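Local atomic coordinates of ORF10 (Moritella marina, PDB entry 6RIW), a protein that probably condenses acyl chains as part of a polyunsaturated fatty acid synthase, this portion being its ketosynthase–chain length factor didomain. Residues L192-K204 with G367-T379. Residues are numbered along the deposited sequence; the frame is centred on the assembly and turned at random.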
ATOM      1  N   LEU A 192      -3.861   2.405  -3.174  1.00 12.46           N
ATOM      2  CA  LEU A 192      -4.512   1.794  -2.020  1.00 12.93           C
ATOM      3  C   LEU A 192      -4.130   0.326  -1.948  1.00 13.60           C
ATOM      4  O   LEU A 192      -3.665  -0.263  -2.929  1.00 14.15           O
ATOM      5  CB  LEU A 192      -6.048   1.947  -2.076  1.00 13.86           C
ATOM      6  CG  LEU A 192      -6.816   1.252  -3.208  1.00 14.32           C
ATOM      7  CD1 LEU A 192      -7.102  -0.235  -2.936  1.00 14.05           C
ATOM      8  CD2 LEU A 192      -8.151   1.963  -3.436  1.00 12.51           C
ATOM      9  N   ASP A 193      -4.361  -0.272  -0.777  1.00 12.13           N
ATOM     10  CA  ASP A 193      -4.134  -1.697  -0.552  1.00 16.45           C
ATOM     11  C   ASP A 193      -5.349  -2.238   0.186  1.00 14.59           C
ATOM     12  O   ASP A 193      -5.659  -1.788   1.292  1.00 13.59           O
ATOM     13  CB  ASP A 193      -2.840  -1.925   0.251  1.00 18.18           C
ATOM     14  CG  ASP A 193      -2.490  -3.410   0.505  1.00 26.76           C
ATOM     15  OD1 ASP A 193      -3.083  -4.339  -0.110  1.00 27.12           O
ATOM     16  OD2 ASP A 193      -1.551  -3.645   1.333  1.00 29.36           O
ATOM     17  N   ALA A 194      -6.051  -3.163  -0.449  1.00 14.85           N
ATOM     18  CA  ALA A 194      -7.090  -3.982   0.168  1.00 15.23           C
ATOM     19  C   ALA A 194      -6.798  -5.459  -0.098  1.00 18.37           C
ATOM     20  O   ALA A 194      -7.717  -6.253  -0.289  1.00 16.28           O
ATOM     21  CB  ALA A 194      -8.477  -3.606  -0.362  1.00 16.51           C
ATOM     22  N   ALA A 195      -5.513  -5.821  -0.144  1.00 16.47           N
ATOM     23  CA  ALA A 195      -5.018  -7.180  -0.445  1.00 16.85           C
ATOM     24  C   ALA A 195      -5.682  -7.652  -1.737  1.00 16.49           C
ATOM     25  O   ALA A 195      -5.719  -6.878  -2.710  1.00 15.75           O
ATOM     26  CB  ALA A 195      -5.218  -8.093   0.768  1.00 17.34           C
ATOM     27  N   CYS A 196      -6.235  -8.876  -1.782  1.00 17.27           N
ATOM     28  CA  CYS A 196      -6.763  -9.481  -3.001  1.00 19.12           C
ATOM     29  C   CYS A 196      -7.923  -8.695  -3.607  1.00 19.73           C
ATOM     30  O   CYS A 196      -8.295  -8.939  -4.767  1.00 19.41           O
ATOM     31  CB  CYS A 196      -7.201 -10.937  -2.699  1.00 21.27           C
ATOM     32  SG  CYS A 196      -6.267 -11.759  -1.324  1.00 25.56           S
ATOM     33  N   ALA A 197      -8.517  -7.771  -2.864  1.00 16.14           N
ATOM     34  CA  ALA A 197      -9.658  -7.022  -3.367  1.00 17.52           C
ATOM     35  C   ALA A 197      -9.280  -5.648  -3.915  1.00 18.74           C
ATOM     36  O   ALA A 197     -10.175  -4.894  -4.319  1.00 17.15           O
ATOM     37  CB  ALA A 197     -10.706  -6.856  -2.252  1.00 16.32           C
ATOM     38  N   SER A 198      -7.983  -5.305  -3.938  1.00 17.71           N
ATOM     39  CA  SER A 198      -7.577  -3.939  -4.262  1.00 14.26           C
ATOM     40  C   SER A 198      -8.041  -3.490  -5.644  1.00 15.59           C
ATOM     41  O   SER A 198      -8.333  -2.304  -5.827  1.00 14.40           O
ATOM     42  CB  SER A 198      -6.057  -3.781  -4.173  1.00 12.75           C
ATOM     43  OG  SER A 198      -5.569  -4.213  -2.922  1.00 13.88           O
ATOM     44  N   SER A 199      -8.087  -4.393  -6.633  1.00 14.05           N
ATOM     45  CA  SER A 199      -8.509  -3.981  -7.977  1.00 15.52           C
ATOM     46  C   SER A 199      -9.951  -3.488  -7.984  1.00 16.27           C
ATOM     47  O   SER A 199     -10.276  -2.481  -8.632  1.00 16.45           O
ATOM     48  CB  SER A 199      -8.347  -5.131  -8.974  1.00 16.58           C
ATOM     49  OG  SER A 199      -6.983  -5.515  -9.135  1.00 16.57           O
ATOM     50  N   CYS A 200     -10.836  -4.189  -7.289  1.00 16.67           N
ATOM     51  CA  CYS A 200     -12.228  -3.756  -7.287  1.00 16.71           C
ATOM     52  C   CYS A 200     -12.472  -2.609  -6.327  1.00 17.43           C
ATOM     53  O   CYS A 200     -13.388  -1.814  -6.558  1.00 15.78           O
ATOM     54  CB  CYS A 200     -13.141  -4.925  -6.961  1.00 20.10           C
ATOM     55  SG  CYS A 200     -12.944  -6.237  -8.226  1.00 23.06           S
ATOM     56  N   TYR A 201     -11.689  -2.509  -5.249  1.00 13.76           N
ATOM     57  CA  TYR A 201     -11.707  -1.281  -4.453  1.00 14.57           C
ATOM     58  C   TYR A 201     -11.353  -0.067  -5.304  1.00 14.70           C
ATOM     59  O   TYR A 201     -12.005   0.982  -5.211  1.00 13.64           O
ATOM     60  CB  TYR A 201     -10.748  -1.403  -3.268  1.00 14.39           C
ATOM     61  CG  TYR A 201     -11.420  -2.018  -2.051  1.00 14.87           C
ATOM     62  CD1 TYR A 201     -11.863  -3.335  -2.075  1.00 16.55           C
ATOM     63  CD2 TYR A 201     -11.621  -1.275  -0.886  1.00 14.87           C
ATOM     64  CE1 TYR A 201     -12.485  -3.912  -0.972  1.00 15.78           C
ATOM     65  CE2 TYR A 201     -12.258  -1.832   0.218  1.00 13.80           C
ATOM     66  CZ  TYR A 201     -12.685  -3.155   0.163  1.00 19.00           C
ATOM     67  OH  TYR A 201     -13.306  -3.734   1.243  1.00 17.87           O
ATOM     68  N   SER A 202     -10.299  -0.175  -6.118  1.00 12.76           N
ATOM     69  CA  SER A 202      -9.900   0.952  -6.959  1.00 12.66           C
ATOM     70  C   SER A 202     -10.997   1.336  -7.948  1.00 14.33           C
ATOM     71  O   SER A 202     -11.274   2.529  -8.156  1.00 12.81           O
ATOM     72  CB  SER A 202      -8.603   0.615  -7.715  1.00 14.20           C
ATOM     73  OG  SER A 202      -7.572   0.366  -6.774  1.00 23.78           O
ATOM     74  N   VAL A 203     -11.617   0.343  -8.584  1.00 13.12           N
ATOM     75  CA  VAL A 203     -12.671   0.645  -9.558  1.00 16.06           C
ATOM     76  C   VAL A 203     -13.869   1.298  -8.870  1.00 17.52           C
ATOM     77  O   VAL A 203     -14.387   2.333  -9.328  1.00 16.32           O
ATOM     78  CB  VAL A 203     -13.064  -0.633 -10.328  1.00 13.47           C
ATOM     79  CG1 VAL A 203     -14.368  -0.417 -11.124  1.00 15.71           C
ATOM     80  CG2 VAL A 203     -11.902  -1.033 -11.253  1.00 12.79           C
ATOM     81  N   LYS A 204     -14.306   0.725  -7.746  1.00 15.36           N
ATOM     82  CA  LYS A 204     -15.453   1.267  -7.029  1.00 15.87           C
ATOM     83  C   LYS A 204     -15.182   2.694  -6.550  1.00 17.15           C
ATOM     84  O   LYS A 204     -16.019   3.583  -6.720  1.00 14.93           O
ATOM     85  CB  LYS A 204     -15.817   0.349  -5.861  1.00 17.39           C
ATOM     86  CG  LYS A 204     -16.968   0.855  -4.991  1.00 19.86           C
ATOM     87  CD  LYS A 204     -18.235   1.039  -5.821  1.00 28.05           C
ATOM     88  CE  LYS A 204     -19.387   1.659  -4.999  1.00 30.81           C
ATOM     89  NZ  LYS A 204     -18.924   2.590  -3.929  1.00 34.61           N
ATOM     90  N   GLY A 367      -3.232 -18.034 -11.978  1.00 22.04           N
ATOM     91  CA  GLY A 367      -2.853 -17.883 -10.590  1.00 19.86           C
ATOM     92  C   GLY A 367      -3.554 -16.697  -9.951  1.00 21.52           C
ATOM     93  O   GLY A 367      -4.385 -16.009 -10.555  1.00 22.16           O
ATOM     94  N   HIS A 368      -3.206 -16.453  -8.690  1.00 18.97           N
ATOM     95  CA  HIS A 368      -3.798 -15.373  -7.895  1.00 18.37           C
ATOM     96  C   HIS A 368      -2.863 -14.168  -7.975  1.00 18.78           C
ATOM     97  O   HIS A 368      -1.784 -14.171  -7.376  1.00 18.73           O
ATOM     98  CB  HIS A 368      -4.012 -15.850  -6.456  1.00 20.96           C
ATOM     99  CG  HIS A 368      -4.574 -14.813  -5.525  1.00 24.48           C
ATOM    100  ND1 HIS A 368      -4.894 -13.533  -5.928  1.00 24.73           N
ATOM    101  CD2 HIS A 368      -4.922 -14.889  -4.217  1.00 26.48           C
ATOM    102  CE1 HIS A 368      -5.376 -12.854  -4.900  1.00 25.82           C
ATOM    103  NE2 HIS A 368      -5.410 -13.656  -3.851  1.00 21.14           N
ATOM    104  N   LEU A 369      -3.279 -13.142  -8.708  1.00 18.88           N
ATOM    105  CA  LEU A 369      -2.437 -11.971  -8.957  1.00 17.69           C
ATOM    106  C   LEU A 369      -2.418 -10.968  -7.792  1.00 19.04           C
ATOM    107  O   LEU A 369      -2.002  -9.815  -7.993  1.00 17.82           O
ATOM    108  CB  LEU A 369      -2.890 -11.278 -10.250  1.00 16.61           C
ATOM    109  CG  LEU A 369      -2.169 -11.670 -11.541  1.00 22.75           C
ATOM    110  CD1 LEU A 369      -2.192 -13.183 -11.777  1.00 22.37           C
ATOM    111  CD2 LEU A 369      -2.691 -10.903 -12.775  1.00 19.26           C
ATOM    112  N   LEU A 370      -2.883 -11.352  -6.603  1.00 18.47           N
ATOM    113  CA  LEU A 370      -2.726 -10.546  -5.385  1.00 16.70           C
ATOM    114  C   LEU A 370      -3.450  -9.217  -5.564  1.00 16.36           C
ATOM    115  O   LEU A 370      -4.667  -9.219  -5.821  1.00 15.68           O
ATOM    116  CB  LEU A 370      -1.228 -10.451  -5.090  1.00 16.51           C
ATOM    117  CG  LEU A 370      -0.473 -11.790  -5.041  1.00 18.90           C
ATOM    118  CD1 LEU A 370       1.020 -11.597  -4.762  1.00 21.99           C
ATOM    119  CD2 LEU A 370      -1.102 -12.712  -3.990  1.00 21.89           C
ATOM    120  N   THR A 371      -2.782  -8.064  -5.403  1.00 18.18           N
ATOM    121  CA  THR A 371      -3.493  -6.790  -5.530  1.00 13.89           C
ATOM    122  C   THR A 371      -4.099  -6.610  -6.912  1.00 16.43           C
ATOM    123  O   THR A 371      -5.088  -5.883  -7.059  1.00 16.38           O
ATOM    124  CB  THR A 371      -2.549  -5.637  -5.196  1.00 14.81           C
ATOM    125  OG1 THR A 371      -1.286  -5.862  -5.826  1.00 18.15           O
ATOM    126  CG2 THR A 371      -2.334  -5.605  -3.685  1.00 15.23           C
ATOM    127  N   ALA A 372      -3.559  -7.283  -7.926  1.00 13.71           N
ATOM    128  CA  ALA A 372      -4.092  -7.163  -9.273  1.00 13.38           C
ATOM    129  C   ALA A 372      -5.097  -8.254  -9.621  1.00 15.49           C
ATOM    130  O   ALA A 372      -5.494  -8.349 -10.785  1.00 16.18           O
ATOM    131  CB  ALA A 372      -2.945  -7.193 -10.290  1.00 15.16           C
ATOM    132  N   ALA A 373      -5.506  -9.084  -8.654  1.00 19.04           N
ATOM    133  CA  ALA A 373      -6.305 -10.266  -8.989  1.00 19.83           C
ATOM    134  C   ALA A 373      -7.646  -9.897  -9.604  1.00 21.96           C
ATOM    135  O   ALA A 373      -8.161 -10.628 -10.466  1.00 23.64           O
ATOM    136  CB  ALA A 373      -6.527 -11.136  -7.745  1.00 18.64           C
ATOM    137  N   GLY A 374      -8.248  -8.796  -9.163  1.00 19.47           N
ATOM    138  CA  GLY A 374      -9.521  -8.424  -9.740  1.00 19.25           C
ATOM    139  C   GLY A 374      -9.430  -7.979 -11.186  1.00 20.57           C
ATOM    140  O   GLY A 374     -10.441  -8.020 -11.892  1.00 20.10           O
ATOM    141  N   MET A 375      -8.250  -7.544 -11.643  1.00 19.13           N
ATOM    142  CA  MET A 375      -8.158  -7.037 -13.015  1.00 18.67           C
ATOM    143  C   MET A 375      -8.496  -8.104 -14.056  1.00 20.20           C
ATOM    144  O   MET A 375      -9.375  -7.851 -14.900  1.00 19.06           O
ATOM    145  CB  MET A 375      -6.778  -6.416 -13.261  1.00 14.47           C
ATOM    146  CG  MET A 375      -6.495  -5.050 -12.551  1.00 15.41           C
ATOM    147  SD  MET A 375      -7.852  -3.893 -12.391  1.00 22.55           S
ATOM    148  CE  MET A 375      -8.004  -3.312 -14.066  1.00 16.98           C
ATOM    149  N   PRO A 376      -7.871  -9.292 -14.075  1.00 19.64           N
ATOM    150  CA  PRO A 376      -8.308 -10.297 -15.068  1.00 18.51           C
ATOM    151  C   PRO A 376      -9.741 -10.759 -14.865  1.00 21.35           C
ATOM    152  O   PRO A 376     -10.427 -11.072 -15.849  1.00 19.24           O
ATOM    153  CB  PRO A 376      -7.309 -11.452 -14.877  1.00 19.11           C
ATOM    154  CG  PRO A 376      -6.765 -11.277 -13.494  1.00 18.56           C
ATOM    155  CD  PRO A 376      -6.736  -9.791 -13.267  1.00 19.25           C
ATOM    156  N   GLY A 377     -10.208 -10.820 -13.617  1.00 20.01           N
ATOM    157  CA  GLY A 377     -11.601 -11.178 -13.380  1.00 22.26           C
ATOM    158  C   GLY A 377     -12.564 -10.191 -14.012  1.00 21.77           C
ATOM    159  O   GLY A 377     -13.481 -10.577 -14.746  1.00 22.46           O
ATOM    160  N   MET A 378     -12.360  -8.893 -13.746  1.00 19.85           N
ATOM    161  CA  MET A 378     -13.234  -7.881 -14.334  1.00 21.76           C
ATOM    162  C   MET A 378     -13.088  -7.840 -15.850  1.00 22.57           C
ATOM    163  O   MET A 378     -14.071  -7.634 -16.568  1.00 19.49           O
ATOM    164  CB  MET A 378     -12.943  -6.498 -13.740  1.00 23.83           C
ATOM    165  CG  MET A 378     -13.331  -6.347 -12.284  1.00 19.85           C
ATOM    166  SD  MET A 378     -13.106  -4.651 -11.677  1.00 23.27           S
ATOM    167  CE  MET A 378     -11.308  -4.610 -11.481  1.00 21.36           C
ATOM    168  N   THR A 379     -11.866  -8.022 -16.356  1.00 20.17           N
ATOM    169  CA  THR A 379     -11.673  -7.999 -17.799  1.00 21.83           C
ATOM    170  C   THR A 379     -12.412  -9.160 -18.460  1.00 21.20           C
ATOM    171  O   THR A 379     -13.117  -8.970 -19.460  1.00 22.24           O
ATOM    172  CB  THR A 379     -10.173  -8.016 -18.131  1.00 22.90           C
ATOM    173  OG1 THR A 379      -9.532  -6.879 -17.508  1.00 23.26           O
ATOM    174  CG2 THR A 379      -9.943  -7.945 -19.643  1.00 22.81           C
TER
HETATM  175  O   HOH W   1      -7.686  -7.376  -6.710  1.00 21.07           O
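What is probably the ketosynthase active site brings Cys196 and His368 together. Cys196 lies in an Asp-Ala-Ala-Cys-Ala-Ser-Ser sequence, where beta-ketoacyl synthases carry their nucleophilic cysteine; His368, and His331, which also touches Cys196, fit the two histidines of that family's Cys-His-His triad. His368 keeps CG anti to its backbone N (chi1 178°), which carries the imidazole edge to the sulfur of Cys196: Cys196 SG is 3.3 Å from His368 NE2 and, with CB, sits at the ring's rim, while Leu370 CD2 lies over one face.

The two turns repeat each other's backbone shape. Ala195 and Leu370 both have positive phi, and each carbonyl faces a CA-H of the opposite turn: Thr371 CA is 3.6 Å from Ala195 O, and Cys196 CA approaches Leu370 O in the same way. A buried water ties the halves together, donating to Cys196 O (2.6 Å) and Thr371 O while accepting from Ser199 N and Gly374 N. Ser199 OG adds a direct bond, lying in the carbonyl plane on a lone pair of Thr371 O at 2.8 Å.

This is the middle of the thiolase fold, where the central helices of its two related halves pack; here the axes of helix segments 198-204 and 374-379 come within 8.9 Å, their directions 64° apart. Gly374 permits that, since a CB would clash with Ser199 CB. Further along, Met378, bent at its last torsion, lays CE on Val203 CG2 (3.6 Å) and SD beside Cys200 SG.

Ser198 OG takes the N-H of Ala194 (2.7 Å), donates to Ala195 O and rests against the Thr371 methyl; an alanine here would probably leave Ala194 N without its acceptor and let the turn before Cys196 shift. Thr371 turns its own hydroxyl to Val223 O, on strand 217-224.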